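Local coordinates for vinylacetyl-CoA Delta-isomerase (Nitrosopumilus maritimus SCM1, PDB 6VJR), which binds FAD, a [4Fe-4S] cluster and iron, and probably works as an oxygen-tolerant 4-hydroxybutyryl-CoA dehydratase with vinylacetyl-CoA delta-isomerase activity, at residues N40-T45 with F98-G103; Y46-R51 with R88-N93; L82-Q87 with S292-T297; Q92-C97 with A248-Q253; E139-G144 with N192-I197. All coordinates share one frame; numbering follows the deposited sequence.

Interaction 1 of 5, residues N40-T45 with F98-G103. With SF4 (iron/sulfur cluster), chain E.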
# COMPACT_ATOMS: atom_id res chain seq x y z
N ASN A 40 -26.58 18.16 19.05
CA ASN A 40 -25.90 19.38 18.65
C ASN A 40 -25.45 19.30 17.19
O ASN A 40 -25.49 20.31 16.48
CB ASN A 40 -24.70 19.63 19.54
CG ASN A 40 -25.05 20.05 20.95
OD1 ASN A 40 -26.16 20.52 21.23
ND2 ASN A 40 -24.10 19.93 21.85
N ALA A 41 -24.95 18.14 16.78
CA ALA A 41 -24.53 17.95 15.40
C ALA A 41 -25.71 18.14 14.47
O ALA A 41 -25.59 18.82 13.45
CB ALA A 41 -23.86 16.61 15.23
N VAL A 42 -26.85 17.49 14.76
CA VAL A 42 -28.00 17.70 13.91
C VAL A 42 -28.46 19.16 13.94
O VAL A 42 -28.85 19.70 12.90
CB VAL A 42 -29.15 16.75 14.26
CG1 VAL A 42 -30.33 16.99 13.35
CG2 VAL A 42 -28.69 15.30 14.20
N ALA A 43 -28.40 19.82 15.11
CA ALA A 43 -28.84 21.21 15.18
C ALA A 43 -28.03 22.07 14.21
O ALA A 43 -28.51 23.04 13.69
CB ALA A 43 -28.71 21.72 16.58
N GLU A 44 -26.74 21.76 14.05
CA GLU A 44 -25.87 22.51 13.15
C GLU A 44 -26.31 22.41 11.68
O GLU A 44 -26.05 23.33 10.89
CB GLU A 44 -24.39 22.14 13.35
CG GLU A 44 -23.50 22.65 12.23
CD GLU A 44 -23.31 24.16 12.07
OE1 GLU A 44 -23.82 24.96 12.89
OE2 GLU A 44 -22.66 24.53 11.04
N THR A 45 -27.03 21.36 11.30
CA THR A 45 -27.55 21.26 9.95
C THR A 45 -28.64 22.31 9.72
O THR A 45 -28.82 22.73 8.59
CB THR A 45 -28.12 19.88 9.64
OG1 THR A 45 -29.34 19.54 10.29
CG2 THR A 45 -27.11 18.77 9.87
N PHE A 98 -23.16 13.92 11.33
CA PHE A 98 -24.25 14.85 11.60
C PHE A 98 -25.58 14.23 11.14
O PHE A 98 -26.59 14.91 11.06
CB PHE A 98 -23.94 16.25 11.00
CG PHE A 98 -23.33 16.18 9.61
CD1 PHE A 98 -24.13 16.00 8.50
CD2 PHE A 98 -21.93 16.11 9.44
CE1 PHE A 98 -23.56 15.93 7.22
CE2 PHE A 98 -21.38 16.00 8.16
CZ PHE A 98 -22.20 15.92 7.06
N GLN A 99 -25.55 12.96 10.70
CA GLN A 99 -26.68 12.04 10.74
C GLN A 99 -27.72 12.19 9.62
O GLN A 99 -28.38 11.20 9.32
CB GLN A 99 -27.37 12.14 12.09
CG GLN A 99 -26.48 11.67 13.22
CD GLN A 99 -26.70 12.39 14.53
OE1 GLN A 99 -27.75 12.24 15.17
NE2 GLN A 99 -25.70 13.17 14.95
N ARG A 100 -27.94 13.37 9.06
CA ARG A 100 -29.15 13.61 8.27
C ARG A 100 -29.01 13.16 6.79
O ARG A 100 -29.99 13.19 6.01
CB ARG A 100 -29.36 15.12 8.42
CG ARG A 100 -30.79 15.59 8.46
CD ARG A 100 -30.97 17.02 8.93
NE ARG A 100 -32.26 17.47 8.42
CZ ARG A 100 -32.69 18.69 8.50
NH1 ARG A 100 -31.92 19.63 9.00
NH2 ARG A 100 -33.92 18.98 8.04
N CYS A 101 -27.80 12.74 6.38
CA CYS A 101 -27.52 12.31 5.01
C CYS A 101 -28.34 11.05 4.70
O CYS A 101 -28.75 10.85 3.57
CB CYS A 101 -26.03 11.99 4.76
SG CYS A 101 -24.95 13.34 5.31
N VAL A 102 -28.49 10.13 5.68
CA VAL A 102 -29.13 8.84 5.39
C VAL A 102 -30.55 9.04 4.87
O VAL A 102 -30.99 8.45 3.85
CB VAL A 102 -29.12 7.93 6.63
CG1 VAL A 102 -29.44 6.51 6.22
CG2 VAL A 102 -27.81 7.97 7.36
N GLY A 103 -31.29 9.92 5.56
CA GLY A 103 -32.67 10.20 5.17
C GLY A 103 -32.77 10.89 3.81
O GLY A 103 -33.69 10.63 3.02
FE1 SF4 E . -23.11 9.06 6.79
FE2 SF4 E . -21.16 10.96 7.14
FE3 SF4 E . -23.00 10.65 8.96
FE4 SF4 E . -23.61 11.89 6.66
S1 SF4 E . -22.27 12.67 8.27
S2 SF4 E . -24.87 10.21 7.72
S3 SF4 E . -22.35 10.59 5.19
S4 SF4 E . -21.52 9.04 8.34
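One strong polar bond joins helix 36-51 to the turn that leads into helix 101-121. Arg100, its chain extended from CG to NE, sends NH1 to Thr45 OG1 at 2.9 Å; the hydroxyl lies at the edge of the guanidinium, 4° out of its plane. With chi1 at 71°, OG1 sits between the backbone N and the carbonyl carbon, where it also donates to Val42 O at 2.7 Å, so the oxygen is held from two sides. Tyr46 adds a cation-pi contact to the same guanidinium. An alanine in place of Thr45 would remove OG1 and the CG2 methyl, and would probably leave Arg100 less firmly tied to the helix.

The packing contacts lie earlier on the helix. Ala41 CB meets Phe98 CB at 4.2 Å, an apolar pair, while Val42 CG2 presses on the amide of Gln99, 3.3 Å from OE1, the two side chains crossing nearly at right angles. Gln99 NE2 itself bonds to Cys97 O, and OE1 to Asn192. The Phe98 ring packs on the cluster, with sulfide S1 3.3 Å above its centre.

The third kind is metal ligation: Cys101 SG binds FE4 of the [4Fe-4S] cluster at 2.4 Å. The buried charge of Arg100 is met by the Thr45 hydroxyl and the Tyr46 ring, which probably steadies the backbone just before this cluster ligand.

Interaction 2 of 5, residues Y46-R51 with R88-N93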
# COMPACT_ATOMS: atom_id res chain seq x y z
N TYR A 46 -29.38 22.68 10.76
CA TYR A 46 -30.34 23.76 10.66
C TYR A 46 -29.62 25.10 10.67
O TYR A 46 -30.00 25.98 9.92
CB TYR A 46 -31.38 23.65 11.78
CG TYR A 46 -32.37 22.50 11.71
CD1 TYR A 46 -32.12 21.26 12.28
CD2 TYR A 46 -33.58 22.67 11.07
CE1 TYR A 46 -33.06 20.23 12.22
CE2 TYR A 46 -34.54 21.69 11.05
CZ TYR A 46 -34.29 20.45 11.61
OH TYR A 46 -35.27 19.51 11.56
N ASP A 47 -28.67 25.27 11.58
CA ASP A 47 -27.96 26.54 11.70
C ASP A 47 -27.21 26.89 10.41
O ASP A 47 -27.14 28.03 10.00
CB ASP A 47 -27.13 26.57 12.97
CG ASP A 47 -27.94 26.58 14.27
OD1 ASP A 47 -29.12 27.09 14.27
OD2 ASP A 47 -27.37 26.13 15.31
N LEU A 48 -26.57 25.90 9.78
CA LEU A 48 -25.87 26.16 8.54
C LEU A 48 -26.81 26.68 7.45
O LEU A 48 -26.45 27.59 6.71
CB LEU A 48 -25.11 24.92 8.09
CG LEU A 48 -24.38 25.05 6.75
CD1 LEU A 48 -23.30 26.09 6.96
CD2 LEU A 48 -23.81 23.76 6.22
N ALA A 49 -28.03 26.14 7.38
CA ALA A 49 -29.00 26.61 6.40
C ALA A 49 -29.37 28.08 6.62
O ALA A 49 -29.71 28.75 5.66
CB ALA A 49 -30.20 25.70 6.40
N LEU A 50 -29.32 28.57 7.88
CA LEU A 50 -29.56 29.98 8.17
C LEU A 50 -28.35 30.84 7.80
O LEU A 50 -28.51 31.95 7.32
CB LEU A 50 -29.90 30.13 9.65
CG LEU A 50 -31.28 29.62 10.05
CD1 LEU A 50 -31.43 29.77 11.54
CD2 LEU A 50 -32.41 30.35 9.32
N ARG A 51 -27.14 30.35 8.10
CA ARG A 51 -25.93 31.13 7.85
C ARG A 51 -25.53 31.15 6.38
O ARG A 51 -24.96 32.12 5.93
CB ARG A 51 -24.78 30.54 8.65
CG ARG A 51 -24.99 30.80 10.13
CD ARG A 51 -23.69 30.65 10.90
NE ARG A 51 -22.94 29.45 10.56
CZ ARG A 51 -23.13 28.21 11.03
NH1 ARG A 51 -22.47 27.24 10.43
NH2 ARG A 51 -23.90 27.92 12.08
N ARG A 88 -19.22 18.20 3.07
CA ARG A 88 -17.83 18.47 3.46
C ARG A 88 -17.81 19.65 4.45
O ARG A 88 -17.09 19.66 5.45
CB ARG A 88 -16.92 18.72 2.26
CG ARG A 88 -15.46 18.88 2.68
CD ARG A 88 -14.56 18.98 1.51
NE ARG A 88 -13.16 19.01 1.96
CZ ARG A 88 -12.14 18.81 1.17
NH1 ARG A 88 -12.31 18.63 -0.14
NH2 ARG A 88 -10.94 18.74 1.65
N LYS A 89 -18.63 20.67 4.18
CA LYS A 89 -18.69 21.80 5.09
C LYS A 89 -19.15 21.38 6.50
O LYS A 89 -18.58 21.83 7.49
CB LYS A 89 -19.61 22.88 4.51
CG LYS A 89 -19.83 24.08 5.37
CD LYS A 89 -18.57 24.78 5.71
CE LYS A 89 -17.94 25.44 4.60
NZ LYS A 89 -17.37 26.67 5.17
N LEU A 90 -20.20 20.57 6.61
CA LEU A 90 -20.70 20.12 7.92
C LEU A 90 -19.66 19.24 8.61
O LEU A 90 -19.48 19.33 9.83
CB LEU A 90 -22.05 19.44 7.74
CG LEU A 90 -23.23 20.34 7.39
CD1 LEU A 90 -24.39 19.50 6.89
CD2 LEU A 90 -23.55 21.10 8.65
N GLY A 91 -18.96 18.41 7.83
CA GLY A 91 -17.85 17.65 8.40
C GLY A 91 -16.78 18.55 9.04
O GLY A 91 -16.25 18.28 10.13
N GLN A 92 -16.40 19.60 8.33
CA GLN A 92 -15.47 20.59 8.86
C GLN A 92 -15.99 21.24 10.15
O GLN A 92 -15.21 21.52 11.05
CB GLN A 92 -15.19 21.68 7.84
CG GLN A 92 -14.39 21.24 6.63
CD GLN A 92 -14.03 22.38 5.72
OE1 GLN A 92 -14.48 23.53 5.89
NE2 GLN A 92 -13.14 22.08 4.81
N ASN A 93 -17.29 21.58 10.18
CA ASN A 93 -17.88 22.32 11.28
C ASN A 93 -18.14 21.48 12.53
O ASN A 93 -18.15 22.06 13.62
CB ASN A 93 -19.19 22.94 10.85
CG ASN A 93 -19.05 24.04 9.83
OD1 ASN A 93 -17.94 24.45 9.48
ND2 ASN A 93 -20.19 24.58 9.42
O HOH W 1 -20.29 27.40 8.37
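Two helices of the N-terminal region, 36-51 and 77-94, pass each other here at a steep angle, their local axes 11.5 Å apart and 114° between directions. Leu48 carries the apolar part. Its CG lies anti to the backbone N (chi1 177°), which sends CD2 across to Leu90, 3.6 Å from CD2 and 3.7 Å from CG of that residue; the two leucines cross obliquely. The same methyl reaches the aliphatic part of Lys89, with CG at 4.1 Å.

This is helix-helix packing over a small patch, at a level where helix 77-94 has one side toward the cluster and another toward the second subunit. Leu90 also touches Phe98, whose ring packs on cluster sulfide S1, and the side chain of Lys89 makes a cation-pi contact with Phe495 of the second subunit.

Toward the C-terminal end of helix 36-51 the contact turns polar. Arg51, bent at chi3, and Asn93 approach tip to tip, NH1 3.6 Å from ND2, with guanidinium and amide planes 56° apart. Both facing nitrogens, NH1 and ND2, are donors, and no direct bond joins them. A water accepts from each, 3.0 Å from Arg51 NH1 and 3.0 Å from Asn93 ND2, lying in the guanidinium plane. Glu44 OE2 is the stronger common partner, forming a salt bridge with Arg51 and a hydrogen bond with Asn93.

Interaction 3 of 5, residues L82-Q87 with S292-T297. With FE (Fe (III) ion), chain I; SF4 (iron/sulfur cluster), chain E.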
# COMPACT_ATOMS: atom_id res chain seq x y z
N LEU A 82 -24.04 19.94 -4.88
CA LEU A 82 -24.29 20.77 -3.71
C LEU A 82 -24.50 19.95 -2.43
O LEU A 82 -24.12 20.40 -1.34
CB LEU A 82 -25.46 21.67 -4.01
CG LEU A 82 -25.09 22.88 -4.88
CD1 LEU A 82 -26.36 23.49 -5.42
CD2 LEU A 82 -24.35 23.96 -4.11
N GLN A 83 -25.07 18.75 -2.55
CA GLN A 83 -25.16 17.85 -1.40
C GLN A 83 -23.74 17.59 -0.87
O GLN A 83 -23.50 17.70 0.34
CB GLN A 83 -25.74 16.46 -1.71
CG GLN A 83 -27.21 16.47 -2.14
CD GLN A 83 -27.69 15.11 -2.58
OE1 GLN A 83 -26.90 14.26 -3.01
NE2 GLN A 83 -28.98 14.88 -2.47
N ASN A 84 -22.81 17.28 -1.79
CA ASN A 84 -21.42 16.99 -1.41
C ASN A 84 -20.70 18.20 -0.81
O ASN A 84 -20.01 18.10 0.18
CB ASN A 84 -20.63 16.45 -2.59
CG ASN A 84 -20.96 15.06 -3.07
OD1 ASN A 84 -20.66 14.73 -4.22
ND2 ASN A 84 -21.51 14.20 -2.22
N LYS A 85 -20.92 19.39 -1.38
CA LYS A 85 -20.31 20.61 -0.85
C LYS A 85 -20.79 20.86 0.59
O LYS A 85 -20.00 21.16 1.49
CB LYS A 85 -20.64 21.77 -1.75
CG LYS A 85 -20.02 21.70 -3.13
CD LYS A 85 -20.34 22.88 -4.00
CE LYS A 85 -19.46 22.93 -5.19
NZ LYS A 85 -19.86 24.00 -6.08
N MET A 86 -22.10 20.71 0.82
CA MET A 86 -22.71 20.82 2.14
C MET A 86 -22.12 19.79 3.11
O MET A 86 -21.82 20.13 4.26
CB MET A 86 -24.24 20.77 2.01
CG MET A 86 -24.93 20.84 3.38
SD MET A 86 -26.71 20.73 3.27
CE MET A 86 -26.98 19.02 2.79
N GLN A 87 -22.07 18.54 2.68
CA GLN A 87 -21.51 17.45 3.48
C GLN A 87 -20.09 17.76 3.97
O GLN A 87 -19.78 17.55 5.16
CB GLN A 87 -21.59 16.15 2.71
CG GLN A 87 -23.00 15.59 2.59
CD GLN A 87 -23.17 14.60 1.47
OE1 GLN A 87 -22.35 14.53 0.54
NE2 GLN A 87 -24.25 13.82 1.54
N SER A 292 -22.05 10.05 -0.48
CA SER A 292 -22.23 10.94 0.66
C SER A 292 -21.03 10.94 1.58
O SER A 292 -20.88 11.87 2.40
CB SER A 292 -23.55 10.64 1.36
OG SER A 292 -24.62 11.11 0.51
N TYR A 293 -20.17 9.92 1.43
CA TYR A 293 -18.93 9.81 2.20
C TYR A 293 -17.92 10.92 1.91
O TYR A 293 -16.89 10.98 2.56
CB TYR A 293 -18.27 8.42 2.13
CG TYR A 293 -19.14 7.45 2.88
CD1 TYR A 293 -18.98 7.25 4.24
CD2 TYR A 293 -20.16 6.77 2.24
CE1 TYR A 293 -19.84 6.48 4.98
CE2 TYR A 293 -21.04 5.98 2.95
CZ TYR A 293 -20.91 5.89 4.32
OH TYR A 293 -21.82 5.22 5.03
N VAL A 294 -18.24 11.86 1.02
CA VAL A 294 -17.56 13.15 0.99
C VAL A 294 -17.58 13.82 2.38
O VAL A 294 -16.68 14.59 2.72
CB VAL A 294 -18.20 14.02 -0.08
CG1 VAL A 294 -17.84 15.50 0.07
CG2 VAL A 294 -17.82 13.50 -1.44
N CYS A 295 -18.57 13.49 3.20
CA CYS A 295 -18.62 14.02 4.57
C CYS A 295 -17.30 13.71 5.31
O CYS A 295 -16.78 14.54 6.05
CB CYS A 295 -19.83 13.51 5.34
SG CYS A 295 -19.79 11.72 5.67
N LYS A 296 -16.71 12.55 5.05
CA LYS A 296 -15.52 12.12 5.76
C LYS A 296 -14.29 12.94 5.36
O LYS A 296 -13.29 12.97 6.07
CB LYS A 296 -15.20 10.66 5.43
CG LYS A 296 -16.30 9.68 5.81
CD LYS A 296 -16.73 9.65 7.26
CE LYS A 296 -17.93 8.72 7.40
NZ LYS A 296 -18.45 8.70 8.74
N THR A 297 -14.39 13.65 4.24
CA THR A 297 -13.32 14.54 3.84
C THR A 297 -13.28 15.81 4.69
O THR A 297 -12.20 16.41 4.84
CB THR A 297 -13.31 14.86 2.35
OG1 THR A 297 -14.38 15.69 1.95
CG2 THR A 297 -13.28 13.60 1.51
FE FE I . -23.21 6.09 6.17
FE1 SF4 E . -23.11 9.06 6.79
FE2 SF4 E . -21.16 10.96 7.14
FE3 SF4 E . -23.00 10.65 8.96
FE4 SF4 E . -23.61 11.89 6.66
S1 SF4 E . -22.27 12.67 8.27
S2 SF4 E . -24.87 10.21 7.72
S3 SF4 E . -22.35 10.59 5.19
S4 SF4 E . -21.52 9.04 8.34
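Two residues of 292-297 bind metal, and a third, Lys296, reaches a cluster sulfide. Cys295 SG binds FE2 of the [4Fe-4S] cluster, Tyr293 OH binds the separate iron at 2.0 Å alongside His289 and Glu443, and Lys296 NZ lies 3.1 Å from sulfide S4 while forming a salt bridge with Glu443. A type I turn from Ser292 to Cys295 sets Tyr293 and Cys295 two residues apart, each facing its own metal.

Helix 77-94 packs behind this turn. Gln87, extended beyond CG, gives a weak hydrogen bond from NE2 to Ser292 OG at 2.9 Å; that hydroxyl has Asp105 as its stronger partner. The other end of the amide is gripped by Asn84, whose ND2 donates to Gln87 OE1 at 2.9 Å, exactly in its own amide plane and nearly straight at 163°. Val294 packs beside them: CG1 rests 3.4 Å from Asn84 O, and CG2 lies 3.8 Å from Asn84 ND2, the two side chains crossing at about a right angle. Ser344 in turn holds Asn84 through OD1.

The polar chain Asn84, Gln87, Ser292 fixes the Gln87 amide's rotation, so the amide pair backs the turn, while the Lys296 ammonium would probably stabilise negative charge on the cluster and Glu443.

Interaction 4 of 5, residues Q92-C97 with A248-Q253. With SF4 (iron/sulfur cluster), chain E.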
# COMPACT_ATOMS: atom_id res chain seq x y z
N GLN A 92 -16.40 19.60 8.33
CA GLN A 92 -15.47 20.59 8.86
C GLN A 92 -15.99 21.24 10.15
O GLN A 92 -15.21 21.52 11.05
CB GLN A 92 -15.19 21.68 7.84
CG GLN A 92 -14.39 21.24 6.63
CD GLN A 92 -14.03 22.38 5.72
OE1 GLN A 92 -14.48 23.53 5.89
NE2 GLN A 92 -13.14 22.08 4.81
N ASN A 93 -17.29 21.58 10.18
CA ASN A 93 -17.88 22.32 11.28
C ASN A 93 -18.14 21.48 12.53
O ASN A 93 -18.15 22.06 13.62
CB ASN A 93 -19.19 22.94 10.85
CG ASN A 93 -19.05 24.04 9.83
OD1 ASN A 93 -17.94 24.45 9.48
ND2 ASN A 93 -20.19 24.58 9.42
N THR A 94 -18.29 20.16 12.37
CA THR A 94 -18.70 19.32 13.47
C THR A 94 -17.67 18.26 13.81
O THR A 94 -17.64 17.82 14.95
CB THR A 94 -20.04 18.66 13.22
OG1 THR A 94 -19.94 17.70 12.18
CG2 THR A 94 -21.18 19.64 12.99
N GLY A 95 -16.90 17.84 12.81
CA GLY A 95 -15.94 16.77 13.02
C GLY A 95 -16.58 15.44 13.37
O GLY A 95 -15.93 14.55 13.92
N THR A 96 -17.85 15.26 13.01
CA THR A 96 -18.51 14.03 13.41
C THR A 96 -19.55 13.67 12.36
O THR A 96 -19.66 14.31 11.32
CB THR A 96 -19.16 14.19 14.79
OG1 THR A 96 -19.50 12.87 15.25
CG2 THR A 96 -20.39 15.07 14.72
N CYS A 97 -20.29 12.59 12.68
CA CYS A 97 -21.45 12.25 11.88
C CYS A 97 -22.65 13.12 12.27
O CYS A 97 -23.14 13.00 13.38
CB CYS A 97 -21.79 10.77 12.03
SG CYS A 97 -23.34 10.36 11.19
N ALA A 248 -15.98 17.97 22.47
CA ALA A 248 -17.00 17.88 23.50
C ALA A 248 -18.39 18.27 22.98
O ALA A 248 -19.40 17.84 23.56
CB ALA A 248 -16.62 18.72 24.66
N LYS A 249 -18.44 19.07 21.92
CA LYS A 249 -19.73 19.58 21.52
C LYS A 249 -20.51 18.65 20.59
O LYS A 249 -21.74 18.70 20.58
CB LYS A 249 -19.61 20.94 20.82
CG LYS A 249 -20.94 21.60 20.48
CD LYS A 249 -20.79 23.04 20.03
CE LYS A 249 -22.14 23.63 19.79
NZ LYS A 249 -21.98 24.99 19.26
N PHE A 250 -19.80 17.81 19.83
CA PHE A 250 -20.41 17.05 18.75
C PHE A 250 -20.01 15.59 18.81
O PHE A 250 -18.86 15.28 19.07
CB PHE A 250 -20.01 17.63 17.39
CG PHE A 250 -20.34 19.10 17.23
CD1 PHE A 250 -21.66 19.49 17.10
CD2 PHE A 250 -19.33 20.05 17.13
CE1 PHE A 250 -21.98 20.82 16.88
CE2 PHE A 250 -19.66 21.36 16.91
CZ PHE A 250 -20.97 21.75 16.74
N GLY A 251 -20.95 14.75 18.42
CA GLY A 251 -20.75 13.31 18.29
C GLY A 251 -21.84 12.69 17.44
O GLY A 251 -22.78 13.38 16.96
N GLY A 252 -21.77 11.37 17.31
CA GLY A 252 -22.75 10.62 16.56
C GLY A 252 -23.61 9.76 17.49
O GLY A 252 -23.48 9.80 18.71
N GLN A 253 -24.57 9.07 16.89
CA GLN A 253 -25.54 8.28 17.63
C GLN A 253 -25.95 7.11 16.76
O GLN A 253 -26.33 7.32 15.60
CB GLN A 253 -26.81 9.12 17.87
CG GLN A 253 -28.05 8.31 18.29
CD GLN A 253 -29.26 9.20 18.48
OE1 GLN A 253 -30.14 9.30 17.61
NE2 GLN A 253 -29.27 9.87 19.61
FE1 SF4 E . -23.11 9.06 6.79
FE2 SF4 E . -21.16 10.96 7.14
FE3 SF4 E . -23.00 10.65 8.96
FE4 SF4 E . -23.61 11.89 6.66
S1 SF4 E . -22.27 12.67 8.27
S2 SF4 E . -24.87 10.21 7.72
S3 SF4 E . -22.35 10.59 5.19
S4 SF4 E . -21.52 9.04 8.34
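Aromatic contact dominates at the end of helix 77-94. Thr94 places CG2 over the centre of the Phe250 ring, 4.1 Å from the centroid and 10° off the normal, a CH-pi contact; its OG1 takes the crowded position between backbone N and carbonyl carbon and turns back to Leu90 O. Lys249 CG, from the neighbouring residue in the chain, covers the opposite face of the ring. The backbone joins in as well, with Thr94 O 3.4 Å from Phe250 CB.

Close packing follows where the chain leaves the helix. Gly95, with positive phi, ends the helical turn, and Thr96 then points its side chain at the loop 248-253. With OG1 anti to the backbone N (chi1 -166°), that oxygen lies 3.2 Å from Gly251 C, and CG2 sits 3.7 Å from Phe250 CB. Thr96 OG1 also comes near Gly252 N, but the angle is too poor for a hydrogen bond. Gly251 and Gly252 run close beside Thr96 and Cys97.

Metal ligation ends the segment: Cys97 SG, anti to its backbone N, binds FE3 of the [4Fe-4S] cluster at 2.3 Å. Outside the pair, Asn247 bonds to both Thr94 O and Phe250 N, tying helix end to loop. With no direct hydrogen bond between the segments, van der Waals and CH-pi contact hold the loop against the stretch of chain after the helix that carries Cys97.

Interaction 5 of 5, residues E139-G144 with N192-I197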
# COMPACT_ATOMS: atom_id res chain seq x y z
N GLU A 139 -42.59 21.12 7.21
CA GLU A 139 -42.34 21.12 8.64
C GLU A 139 -40.84 21.18 8.97
O GLU A 139 -40.50 21.56 10.08
CB GLU A 139 -43.03 19.92 9.28
CG GLU A 139 -44.54 19.93 9.07
CD GLU A 139 -45.34 18.83 9.75
OE1 GLU A 139 -46.55 18.66 9.42
OE2 GLU A 139 -44.76 18.13 10.61
N ASN A 140 -39.97 20.90 8.00
CA ASN A 140 -38.51 20.97 8.14
C ASN A 140 -37.98 19.96 9.14
O ASN A 140 -37.34 20.34 10.12
CB ASN A 140 -38.02 22.39 8.42
CG ASN A 140 -36.56 22.56 8.10
OD1 ASN A 140 -35.92 21.69 7.49
ND2 ASN A 140 -35.99 23.66 8.51
N LEU A 141 -38.27 18.67 8.90
CA LEU A 141 -38.04 17.57 9.84
C LEU A 141 -36.76 16.80 9.52
O LEU A 141 -36.19 16.91 8.44
CB LEU A 141 -39.26 16.64 9.84
CG LEU A 141 -40.59 17.35 10.14
CD1 LEU A 141 -41.74 16.36 10.22
CD2 LEU A 141 -40.49 18.18 11.40
N VAL A 142 -36.34 16.01 10.50
CA VAL A 142 -35.20 15.10 10.40
C VAL A 142 -35.74 13.69 10.14
O VAL A 142 -36.60 13.20 10.89
CB VAL A 142 -34.36 15.16 11.68
CG1 VAL A 142 -33.25 14.11 11.71
CG2 VAL A 142 -33.78 16.57 11.90
N ILE A 143 -35.20 13.06 9.08
CA ILE A 143 -35.68 11.77 8.60
C ILE A 143 -34.53 10.76 8.72
O ILE A 143 -33.47 10.98 8.17
CB ILE A 143 -36.11 11.87 7.14
CG1 ILE A 143 -37.03 13.08 6.84
CG2 ILE A 143 -36.73 10.53 6.69
CD1 ILE A 143 -38.30 13.14 7.64
N GLY A 144 -34.78 9.67 9.44
CA GLY A 144 -33.89 8.53 9.49
C GLY A 144 -34.12 7.58 8.30
O GLY A 144 -35.23 7.41 7.83
N ASN A 192 -32.85 11.04 17.39
CA ASN A 192 -32.79 12.46 17.08
C ASN A 192 -33.68 12.82 15.89
O ASN A 192 -33.64 13.94 15.46
CB ASN A 192 -31.35 12.88 16.82
CG ASN A 192 -30.46 12.64 18.02
OD1 ASN A 192 -30.94 12.46 19.14
ND2 ASN A 192 -29.15 12.67 17.80
N SER A 193 -34.43 11.85 15.35
CA SER A 193 -35.22 12.02 14.16
C SER A 193 -36.70 12.22 14.51
O SER A 193 -37.16 11.80 15.58
CB SER A 193 -35.09 10.81 13.25
OG SER A 193 -33.76 10.55 12.79
N HIS A 194 -37.46 12.80 13.57
CA HIS A 194 -38.90 12.96 13.66
C HIS A 194 -39.66 11.78 13.02
O HIS A 194 -40.70 11.35 13.53
CB HIS A 194 -39.33 14.30 13.06
CG HIS A 194 -38.69 15.48 13.70
ND1 HIS A 194 -37.68 16.18 13.08
CD2 HIS A 194 -38.82 16.03 14.92
CE1 HIS A 194 -37.30 17.18 13.87
NE2 HIS A 194 -37.96 17.09 15.01
N TRP A 195 -39.17 11.33 11.86
CA TRP A 195 -39.70 10.20 11.13
C TRP A 195 -38.55 9.27 10.77
O TRP A 195 -37.45 9.75 10.55
CB TRP A 195 -40.41 10.61 9.85
CG TRP A 195 -41.67 11.39 10.10
CD1 TRP A 195 -41.80 12.71 10.38
CD2 TRP A 195 -42.98 10.83 10.13
NE1 TRP A 195 -43.13 13.02 10.56
CE2 TRP A 195 -43.87 11.88 10.41
CE3 TRP A 195 -43.49 9.55 9.89
CZ2 TRP A 195 -45.24 11.68 10.51
CZ3 TRP A 195 -44.84 9.35 10.00
CH2 TRP A 195 -45.70 10.41 10.30
N ILE A 196 -38.87 7.99 10.63
CA ILE A 196 -37.92 6.96 10.22
C ILE A 196 -38.57 6.17 9.08
O ILE A 196 -39.75 5.77 9.19
CB ILE A 196 -37.60 6.06 11.41
CG1 ILE A 196 -36.87 6.88 12.51
CG2 ILE A 196 -36.76 4.88 10.95
CD1 ILE A 196 -36.89 6.26 13.87
N ILE A 197 -37.84 6.02 7.96
CA ILE A 197 -38.31 5.24 6.83
C ILE A 197 -37.66 3.85 6.86
O ILE A 197 -36.45 3.71 6.73
CB ILE A 197 -38.02 5.94 5.49
CG1 ILE A 197 -38.60 7.36 5.43
CG2 ILE A 197 -38.61 5.09 4.37
CD1 ILE A 197 -38.24 8.14 4.20
O HOH W 2 -44.99 15.36 10.80
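The imidazole of His194 fills the hollow formed where residues 141 and 142 lead into strand 143-146. Leu141 CD2 lies over one face of the ring, 4.0 Å from its centroid, in a CH-pi contact, while Val142 N meets the ring edge in plane and donates to ND1 at 2.9 Å and 176°. The other branch of Leu141, CD1, presses 3.6 Å from Trp195 NE1 at the indole edge. Ile143 CD1 lies against Trp195 CB and its CG2 against Ile197 CD1.

Just before the strands pair, Val142 O takes His194 N at 2.8 Å; Gly144 N to Trp195 O and Ile197 N to Gly144 O then form the parallel ladder. Ile196 CG1 leaves little room for a side chain at Gly144. An alanine replacing His194 would lose the ring acceptor and the surface under Leu141, and would probably loosen this edge. Because ND1 accepts from Val142 N, the ring is probably the neutral tautomer with its proton on NE2, which bonds to Ser11 OG.

Interactions 1, 3 and 4 each supply one cysteine to the same [4Fe-4S] cluster, and interaction 3 adds the tyrosine on the separate iron. Phe98 of interaction 1 packs on interaction 3, its CZ 3.8 Å from Cys295 CB. Interactions 1 and 2 share helix 36-51 and also meet where Phe98 CE2 lies 3.4 Å from Gly91 N. Helix 77-94 runs through interactions 2, 3 and 4. Interaction 5 does not touch interaction 3, their centres about 20 Å apart, yet Tyr46 OH of interaction 2 bonds to Asn140 O at 2.7 Å, joining helix 36-51 to the segment entering the sheet, where Gly144 lies about 7 Å from a bound FAD at the nearest atoms.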